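Local coordinates for protein putative Nitroreductase (Anabaena variabilis ATCC 29413, PDB 3EO7) that binds flavin mononucleotide and, as a member of the nitroreductase family, probably works as an FMN-dependent oxidoreductase, at residues 186-198 with 457-469. Sequence-based numbering, arbitrary orientation.
Sequences CLDTGHLLGNIEL and HMDAGHLGQRLNL. With FMN (flavin mononucleotide), chain B.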
ATOM      1  N   CYS A 186      -1.249   1.982   7.294  1.00 16.13           N
ATOM      2  CA  CYS A 186      -2.098   1.788   6.115  1.00 14.09           C
ATOM      3  C   CYS A 186      -1.317   1.971   4.813  1.00 15.48           C
ATOM      4  O   CYS A 186      -1.530   1.224   3.863  1.00 16.00           O
ATOM      5  CB  CYS A 186      -3.309   2.681   6.193  1.00 15.23           C
ATOM      6  SG  CYS A 186      -4.466   2.167   7.551  1.00 17.31           S
ATOM      7  N   LEU A 187      -0.434   2.964   4.776  1.00 14.97           N
ATOM      8  CA  LEU A 187       0.464   3.165   3.609  1.00 14.98           C
ATOM      9  C   LEU A 187       1.329   1.933   3.395  1.00 15.09           C
ATOM     10  O   LEU A 187       1.434   1.441   2.266  1.00 15.17           O
ATOM     11  CB  LEU A 187       1.342   4.405   3.805  1.00 14.54           C
ATOM     12  CG  LEU A 187       0.527   5.707   3.781  1.00 15.32           C
ATOM     13  CD1 LEU A 187       1.378   6.864   4.351  1.00 16.73           C
ATOM     14  CD2 LEU A 187       0.056   5.983   2.361  1.00 14.65           C
ATOM     15  N   ASP A 188       2.001   1.481   4.458  1.00 15.85           N
ATOM     16  CA  ASP A 188       2.858   0.280   4.405  1.00 15.21           C
ATOM     17  C   ASP A 188       2.065  -0.912   3.832  1.00 15.13           C
ATOM     18  O   ASP A 188       2.555  -1.672   2.990  1.00 15.70           O
ATOM     19  CB  ASP A 188       3.352  -0.135   5.791  1.00 16.17           C
ATOM     20  CG  ASP A 188       4.426   0.771   6.366  1.00 18.01           C
ATOM     21  OD1 ASP A 188       4.798   1.801   5.750  1.00 16.02           O
ATOM     22  OD2 ASP A 188       4.882   0.433   7.487  1.00 17.89           O
ATOM     23  N   THR A 189       0.856  -1.076   4.350  1.00 15.10           N
ATOM     24  CA  THR A 189      -0.003  -2.156   3.919  1.00 15.81           C
ATOM     25  C   THR A 189      -0.351  -2.000   2.450  1.00 15.94           C
ATOM     26  O   THR A 189      -0.296  -2.971   1.722  1.00 15.04           O
ATOM     27  CB  THR A 189      -1.224  -2.264   4.802  1.00 17.62           C
ATOM     28  OG1 THR A 189      -0.813  -2.571   6.152  1.00 16.70           O
ATOM     29  CG2 THR A 189      -2.187  -3.332   4.279  1.00 14.14           C
ATOM     30  N   GLY A 190      -0.664  -0.778   1.989  1.00 15.31           N
ATOM     31  CA  GLY A 190      -0.944  -0.540   0.584  1.00 16.31           C
ATOM     32  C   GLY A 190       0.206  -0.943  -0.322  1.00 16.61           C
ATOM     33  O   GLY A 190      -0.022  -1.511  -1.375  1.00 14.61           O
ATOM     34  N   HIS A 191       1.441  -0.684   0.109  1.00 15.96           N
ATOM     35  CA  HIS A 191       2.619  -1.094  -0.660  1.00 15.97           C
ATOM     36  C   HIS A 191       2.637  -2.618  -0.812  1.00 14.21           C
ATOM     37  O   HIS A 191       2.895  -3.147  -1.917  1.00 15.42           O
ATOM     38  CB  HIS A 191       3.941  -0.605  -0.030  1.00 15.87           C
ATOM     39  CG  HIS A 191       4.301   0.817  -0.360  1.00 14.42           C
ATOM     40  ND1 HIS A 191       5.033   1.152  -1.474  1.00 13.89           N
ATOM     41  CD2 HIS A 191       4.001   1.987   0.259  1.00 14.85           C
ATOM     42  CE1 HIS A 191       5.195   2.477  -1.508  1.00 15.44           C
ATOM     43  NE2 HIS A 191       4.589   3.005  -0.465  1.00 15.56           N
ATOM     44  N   LEU A 192       2.384  -3.323   0.283  1.00 14.65           N
ATOM     45  CA  LEU A 192       2.285  -4.788   0.234  1.00 15.44           C
ATOM     46  C   LEU A 192       1.172  -5.256  -0.706  1.00 14.37           C
ATOM     47  O   LEU A 192       1.353  -6.206  -1.471  1.00 15.15           O
ATOM     48  CB  LEU A 192       2.084  -5.317   1.650  1.00 14.59           C
ATOM     49  CG  LEU A 192       1.750  -6.803   1.785  1.00 16.84           C
ATOM     50  CD1 LEU A 192       2.838  -7.666   1.143  1.00 17.20           C
ATOM     51  CD2 LEU A 192       1.644  -7.079   3.309  1.00 16.68           C
ATOM     52  N   LEU A 193       0.016  -4.594  -0.667  1.00 15.43           N
ATOM     53  CA  LEU A 193      -1.063  -4.912  -1.600  1.00 16.09           C
ATOM     54  C   LEU A 193      -0.631  -4.766  -3.050  1.00 15.98           C
ATOM     55  O   LEU A 193      -1.022  -5.595  -3.884  1.00 15.85           O
ATOM     56  CB  LEU A 193      -2.307  -4.049  -1.362  1.00 16.34           C
ATOM     57  CG  LEU A 193      -3.020  -4.144   0.013  1.00 15.66           C
ATOM     58  CD1 LEU A 193      -4.316  -3.301  -0.041  1.00 18.62           C
ATOM     59  CD2 LEU A 193      -3.302  -5.603   0.400  1.00 18.35           C
ATOM     60  N   GLY A 194       0.147  -3.710  -3.359  1.00 14.96           N
ATOM     61  CA  GLY A 194       0.712  -3.540  -4.720  1.00 15.23           C
ATOM     62  C   GLY A 194       1.601  -4.736  -5.079  1.00 14.58           C
ATOM     63  O   GLY A 194       1.533  -5.272  -6.201  1.00 15.13           O
ATOM     64  N   ASN A 195       2.422  -5.204  -4.149  1.00 15.98           N
ATOM     65  CA  ASN A 195       3.248  -6.395  -4.461  1.00 15.01           C
ATOM     66  C   ASN A 195       2.391  -7.633  -4.664  1.00 15.82           C
ATOM     67  O   ASN A 195       2.679  -8.460  -5.529  1.00 17.07           O
ATOM     68  CB  ASN A 195       4.257  -6.732  -3.364  1.00 17.13           C
ATOM     69  CG  ASN A 195       5.445  -5.841  -3.352  1.00 14.78           C
ATOM     70  OD1 ASN A 195       5.697  -5.055  -4.295  1.00 14.75           O
ATOM     71  ND2 ASN A 195       6.202  -5.926  -2.276  1.00 15.00           N
ATOM     72  N   ILE A 196       1.373  -7.798  -3.835  1.00 16.39           N
ATOM     73  CA  ILE A 196       0.499  -8.969  -3.969  1.00 16.69           C
ATOM     74  C   ILE A 196      -0.127  -9.032  -5.359  1.00 16.78           C
ATOM     75  O   ILE A 196      -0.113 -10.095  -5.994  1.00 14.73           O
ATOM     76  CB  ILE A 196      -0.533  -9.035  -2.855  1.00 15.26           C
ATOM     77  CG1 ILE A 196       0.158  -9.315  -1.528  1.00 15.77           C
ATOM     78  CG2 ILE A 196      -1.643 -10.147  -3.114  1.00 15.84           C
ATOM     79  CD1 ILE A 196      -0.789  -9.184  -0.333  1.00 16.58           C
ATOM     80  N   GLU A 197      -0.675  -7.931  -5.865  1.00 15.31           N
ATOM     81  CA  GLU A 197      -1.250  -8.005  -7.205  1.00 18.83           C
ATOM     82  C   GLU A 197      -0.203  -8.307  -8.284  1.00 15.49           C
ATOM     83  O   GLU A 197      -0.479  -9.074  -9.212  1.00 16.46           O
ATOM     84  CB  GLU A 197      -2.072  -6.784  -7.607  1.00 20.82           C
ATOM     85  CG  GLU A 197      -1.393  -5.509  -7.507  1.00 23.25           C
ATOM     86  CD  GLU A 197      -1.441  -4.683  -8.823  1.00 25.56           C
ATOM     87  OE1 GLU A 197      -1.345  -5.185  -9.947  1.00 26.29           O
ATOM     88  OE2 GLU A 197      -1.425  -3.484  -8.701  1.00 19.17           O
ATOM     89  N   LEU A 198       0.996  -7.736  -8.163  1.00 14.78           N
ATOM     90  CA  LEU A 198       2.042  -7.978  -9.175  1.00 15.19           C
ATOM     91  C   LEU A 198       2.629  -9.397  -9.082  1.00 15.47           C
ATOM     92  O   LEU A 198       2.818 -10.070 -10.099  1.00 15.58           O
ATOM     93  CB  LEU A 198       3.122  -6.901  -9.101  1.00 16.69           C
ATOM     94  CG  LEU A 198       2.575  -5.519  -9.493  1.00 12.90           C
ATOM     95  CD1 LEU A 198       3.610  -4.379  -9.148  1.00 16.20           C
ATOM     96  CD2 LEU A 198       2.158  -5.513 -11.014  1.00 16.23           C
ATOM     97  N   HIS A 457      -5.348   5.440   2.426  1.00 15.40           N
ATOM     98  CA  HIS A 457      -3.929   5.258   2.691  1.00 15.63           C
ATOM     99  C   HIS A 457      -3.448   3.961   2.045  1.00 16.69           C
ATOM    100  O   HIS A 457      -2.376   3.942   1.445  1.00 17.08           O
ATOM    101  CB  HIS A 457      -3.649   5.341   4.200  1.00 14.17           C
ATOM    102  CG  HIS A 457      -3.658   6.741   4.717  1.00 17.49           C
ATOM    103  ND1 HIS A 457      -4.827   7.426   5.007  1.00 14.86           N
ATOM    104  CD2 HIS A 457      -2.646   7.604   4.961  1.00 17.52           C
ATOM    105  CE1 HIS A 457      -4.523   8.640   5.426  1.00 18.52           C
ATOM    106  NE2 HIS A 457      -3.213   8.785   5.391  1.00 16.36           N
HETATM  107  N   MSE A 458      -4.267   2.899   2.106  1.00 15.50           N
HETATM  108  CA  MSE A 458      -3.878   1.656   1.426  1.00 15.64           C
HETATM  109  C   MSE A 458      -3.804   1.876  -0.095  1.00 16.26           C
HETATM  110  O   MSE A 458      -2.870   1.412  -0.754  1.00 15.78           O
HETATM  111  CB  MSE A 458      -4.793   0.503   1.783  1.00 17.76           C
HETATM  112  CG  MSE A 458      -4.511  -0.008   3.194  1.00 14.01           C
HETATM  113 SE   MSE A 458      -5.523  -1.616   3.625  0.75 15.82          SE
HETATM  114  CE  MSE A 458      -7.261  -0.871   3.882  1.00 17.70           C
ATOM    115  N   ASP A 459      -4.764   2.588  -0.670  1.00 16.40           N
ATOM    116  CA  ASP A 459      -4.717   2.853  -2.112  1.00 15.60           C
ATOM    117  C   ASP A 459      -3.488   3.681  -2.505  1.00 15.34           C
ATOM    118  O   ASP A 459      -2.859   3.391  -3.523  1.00 16.44           O
ATOM    119  CB  ASP A 459      -5.989   3.537  -2.598  1.00 17.56           C
ATOM    120  CG  ASP A 459      -7.158   2.567  -2.778  1.00 17.30           C
ATOM    121  OD1 ASP A 459      -6.949   1.312  -2.766  1.00 16.86           O
ATOM    122  OD2 ASP A 459      -8.313   3.097  -2.926  1.00 16.27           O
ATOM    123  N   ALA A 460      -3.150   4.707  -1.715  1.00 15.78           N
ATOM    124  CA  ALA A 460      -1.975   5.524  -1.978  1.00 17.16           C
ATOM    125  C   ALA A 460      -0.696   4.708  -1.915  1.00 15.13           C
ATOM    126  O   ALA A 460       0.200   4.857  -2.772  1.00 16.45           O
ATOM    127  CB  ALA A 460      -1.916   6.724  -1.016  1.00 16.27           C
ATOM    128  N   GLY A 461      -0.595   3.817  -0.931  1.00 14.70           N
ATOM    129  CA  GLY A 461       0.567   2.924  -0.844  1.00 17.26           C
ATOM    130  C   GLY A 461       0.651   1.962  -2.016  1.00 16.73           C
ATOM    131  O   GLY A 461       1.736   1.641  -2.487  1.00 15.67           O
ATOM    132  N   HIS A 462      -0.498   1.497  -2.499  1.00 15.34           N
ATOM    133  CA  HIS A 462      -0.577   0.596  -3.646  1.00 16.12           C
ATOM    134  C   HIS A 462      -0.052   1.344  -4.898  1.00 17.11           C
ATOM    135  O   HIS A 462       0.840   0.860  -5.603  1.00 15.08           O
ATOM    136  CB  HIS A 462      -2.020   0.088  -3.778  1.00 16.45           C
ATOM    137  CG  HIS A 462      -2.261  -0.898  -4.889  1.00 15.70           C
ATOM    138  ND1 HIS A 462      -3.452  -1.591  -4.977  1.00 15.96           N
ATOM    139  CD2 HIS A 462      -1.514  -1.301  -5.951  1.00 18.12           C
ATOM    140  CE1 HIS A 462      -3.431  -2.364  -6.049  1.00 19.40           C
ATOM    141  NE2 HIS A 462      -2.268  -2.219  -6.653  1.00 16.27           N
ATOM    142  N   LEU A 463      -0.567   2.536  -5.160  1.00 15.23           N
ATOM    143  CA  LEU A 463      -0.027   3.385  -6.244  1.00 15.39           C
ATOM    144  C   LEU A 463       1.473   3.591  -6.025  1.00 14.32           C
ATOM    145  O   LEU A 463       2.262   3.472  -6.963  1.00 17.11           O
ATOM    146  CB  LEU A 463      -0.767   4.729  -6.291  1.00 14.96           C
ATOM    147  CG  LEU A 463      -2.232   4.706  -6.719  1.00 16.01           C
ATOM    148  CD1 LEU A 463      -2.824   6.132  -6.554  1.00 16.73           C
ATOM    149  CD2 LEU A 463      -2.388   4.190  -8.186  1.00 16.03           C
ATOM    150  N   GLY A 464       1.852   3.935  -4.802  1.00 14.93           N
ATOM    151  CA  GLY A 464       3.250   4.139  -4.462  1.00 15.43           C
ATOM    152  C   GLY A 464       4.127   2.955  -4.842  1.00 15.27           C
ATOM    153  O   GLY A 464       5.207   3.112  -5.385  1.00 15.40           O
ATOM    154  N   GLN A 465       3.646   1.736  -4.610  1.00 15.53           N
ATOM    155  CA  GLN A 465       4.510   0.595  -4.889  1.00 14.61           C
ATOM    156  C   GLN A 465       4.732   0.447  -6.391  1.00 15.63           C
ATOM    157  O   GLN A 465       5.814   0.074  -6.822  1.00 15.84           O
ATOM    158  CB  GLN A 465       3.965  -0.687  -4.278  1.00 14.58           C
ATOM    159  CG  GLN A 465       4.910  -1.868  -4.401  1.00 15.42           C
ATOM    160  CD  GLN A 465       6.223  -1.734  -3.614  1.00 16.11           C
ATOM    161  OE1 GLN A 465       6.454  -0.756  -2.925  1.00 15.23           O
ATOM    162  NE2 GLN A 465       7.092  -2.754  -3.719  1.00 14.42           N
ATOM    163  N   ARG A 466       3.686   0.725  -7.181  1.00 14.95           N
ATOM    164  CA  ARG A 466       3.832   0.648  -8.623  1.00 14.82           C
ATOM    165  C   ARG A 466       4.850   1.688  -9.077  1.00 14.60           C
ATOM    166  O   ARG A 466       5.681   1.409  -9.921  1.00 15.38           O
ATOM    167  CB  ARG A 466       2.489   0.831  -9.318  1.00 16.30           C
ATOM    168  CG  ARG A 466       1.488  -0.305  -9.042  1.00 17.78           C
ATOM    169  CD  ARG A 466       0.191  -0.126  -9.827  1.00 19.48           C
ATOM    170  NE  ARG A 466       0.337  -0.362 -11.271  1.00 18.42           N
ATOM    171  CZ  ARG A 466       0.015  -1.497 -11.895  1.00 20.32           C
ATOM    172  NH1 ARG A 466      -0.457  -2.507 -11.207  1.00 19.08           N
ATOM    173  NH2 ARG A 466       0.163  -1.633 -13.203  1.00 17.13           N
ATOM    174  N   LEU A 467       4.795   2.883  -8.496  1.00 14.75           N
ATOM    175  CA  LEU A 467       5.752   3.939  -8.832  1.00 15.56           C
ATOM    176  C   LEU A 467       7.176   3.544  -8.425  1.00 15.81           C
ATOM    177  O   LEU A 467       8.118   3.796  -9.167  1.00 15.53           O
ATOM    178  CB  LEU A 467       5.388   5.282  -8.123  1.00 17.23           C
ATOM    179  CG  LEU A 467       4.210   6.105  -8.620  1.00 22.50           C
ATOM    180  CD1 LEU A 467       3.780   7.171  -7.587  1.00 22.60           C
ATOM    181  CD2 LEU A 467       4.615   6.771  -9.966  1.00 21.21           C
ATOM    182  N   ASN A 468       7.342   2.971  -7.228  1.00 15.71           N
ATOM    183  CA  ASN A 468       8.646   2.544  -6.745  1.00 15.21           C
ATOM    184  C   ASN A 468       9.268   1.477  -7.682  1.00 16.39           C
ATOM    185  O   ASN A 468      10.421   1.578  -8.062  1.00 16.10           O
ATOM    186  CB  ASN A 468       8.604   2.003  -5.297  1.00 15.05           C
ATOM    187  CG  ASN A 468       8.667   3.106  -4.238  1.00 15.23           C
ATOM    188  OD1 ASN A 468       9.648   3.185  -3.487  1.00 16.52           O
ATOM    189  ND2 ASN A 468       7.640   3.950  -4.170  1.00 16.11           N
ATOM    190  N   LEU A 469       8.476   0.476  -8.040  1.00 15.75           N
ATOM    191  CA  LEU A 469       8.938  -0.612  -8.910  1.00 15.40           C
ATOM    192  C   LEU A 469       9.285  -0.076 -10.296  1.00 16.32           C
ATOM    193  O   LEU A 469      10.363  -0.393 -10.843  1.00 15.90           O
ATOM    194  CB  LEU A 469       7.897  -1.723  -8.957  1.00 16.48           C
ATOM    195  CG  LEU A 469       7.754  -2.545  -7.662  1.00 15.43           C
ATOM    196  CD1 LEU A 469       6.532  -3.499  -7.747  1.00 15.25           C
ATOM    197  CD2 LEU A 469       9.057  -3.289  -7.330  1.00 15.32           C
TER
HETATM  198  N1  FMN B 700      12.364   6.904   3.697  1.00 13.36           N
HETATM  199  C2  FMN B 700      12.908   8.129   4.043  1.00 19.23           C
HETATM  200  O2  FMN B 700      14.111   8.338   3.932  1.00 17.54           O
HETATM  201  N3  FMN B 700      12.166   9.161   4.552  1.00 16.12           N
HETATM  202  C4  FMN B 700      10.830   9.038   4.793  1.00 17.03           C
HETATM  203  O4  FMN B 700      10.180  10.062   5.077  1.00 16.24           O
HETATM  204  C4A FMN B 700      10.238   7.823   4.455  1.00 14.89           C
HETATM  205  N5  FMN B 700       8.898   7.615   4.722  1.00 12.76           N
HETATM  206  C5A FMN B 700       8.282   6.420   4.298  1.00 13.33           C
HETATM  207  C6  FMN B 700       6.914   6.218   4.441  1.00 12.98           C
HETATM  208  C7  FMN B 700       6.307   5.028   4.043  1.00 13.46           C
HETATM  209  C7M FMN B 700       4.778   4.883   4.103  1.00 13.11           C
HETATM  210  C8  FMN B 700       7.073   4.013   3.483  1.00 14.61           C
HETATM  211  C8M FMN B 700       6.449   2.783   2.856  1.00 10.86           C
HETATM  212  C9  FMN B 700       8.459   4.193   3.320  1.00 13.14           C
HETATM  213  C9A FMN B 700       9.060   5.397   3.726  1.00 13.07           C
HETATM  214  N10 FMN B 700      10.430   5.579   3.576  1.00 14.49           N
HETATM  215  C10 FMN B 700      11.009   6.772   3.917  1.00 14.61           C
HETATM  216  C1' FMN B 700      11.346   4.432   3.202  1.00 12.78           C
HETATM  217  C2' FMN B 700      11.605   3.471   4.344  1.00 14.98           C
HETATM  218  O2' FMN B 700      12.601   4.027   5.230  1.00 16.43           O
HETATM  219  C3' FMN B 700      12.048   2.125   3.775  1.00 13.02           C
HETATM  220  O3' FMN B 700      10.967   1.514   3.065  1.00 13.97           O
HETATM  221  C4' FMN B 700      12.628   1.160   4.827  1.00 13.75           C
HETATM  222  O4' FMN B 700      13.826   1.719   5.437  1.00 15.56           O
HETATM  223  C5' FMN B 700      12.941  -0.181   4.192  1.00 11.88           C
HETATM  224  O5' FMN B 700      13.853  -0.065   3.134  1.00 14.48           O
HETATM  225  P   FMN B 700      13.507  -0.545   1.667  1.00 14.60           P
HETATM  226  O1P FMN B 700      12.354   0.313   1.157  1.00 14.99           O
HETATM  227  O2P FMN B 700      14.789  -0.313   0.875  1.00 14.81           O
HETATM  228  O3P FMN B 700      13.133  -1.998   1.680  1.00 13.91           O
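Gly190 and Gly461 press backbone to backbone where segments 186-198 and 457-469 cross at -50°, their axes 6.3 Å apart at closest approach. Gly190 CA sits 3.1 Å from Met458 O in a CA-H...O contact, and Gly461 CA answers with another to Leu187 O; a CB on either glycine would clash. Gly461 O lies over the centre of the His191 ring, 3.4 Å above its plane, and that ring is a knob among Gly461, Gly464, Gln465 and Asn468. The two helices come one from each nitroreductase-family half of this single chain, so the crossing joins the halves, probably much as the two subunits meet in dimeric nitroreductases. Here it also lines the dimethyl end of the flavin: Leu187 CB packs 3.5 Å from FMN C7M, and His191 borders C8M while its NE2 is hydrogen-bonded to Tyr503 OH.

Away from the Gly190-Gly461 crossing point the helices diverge, and longer side chains, still buried, span the distance. Gln465, bent at chi2 (66°), takes His191 ND1 on OE1 at 2.8 Å and gives NE2 to Asn195 OD1, also at 2.8 Å. Shortening Gln465 to an alanine is likely to leave His191 ND1 and Asn195 OD1 without these mates and the imidazole less firmly fixed in rotation. Farther along, Glu197 OE2 accepts a nearly straight bond from His462 NE2 (2.6 Å) on its anti side, while its syn lone pair receives Arg466 NH1 at 2.9 Å in a salt bridge.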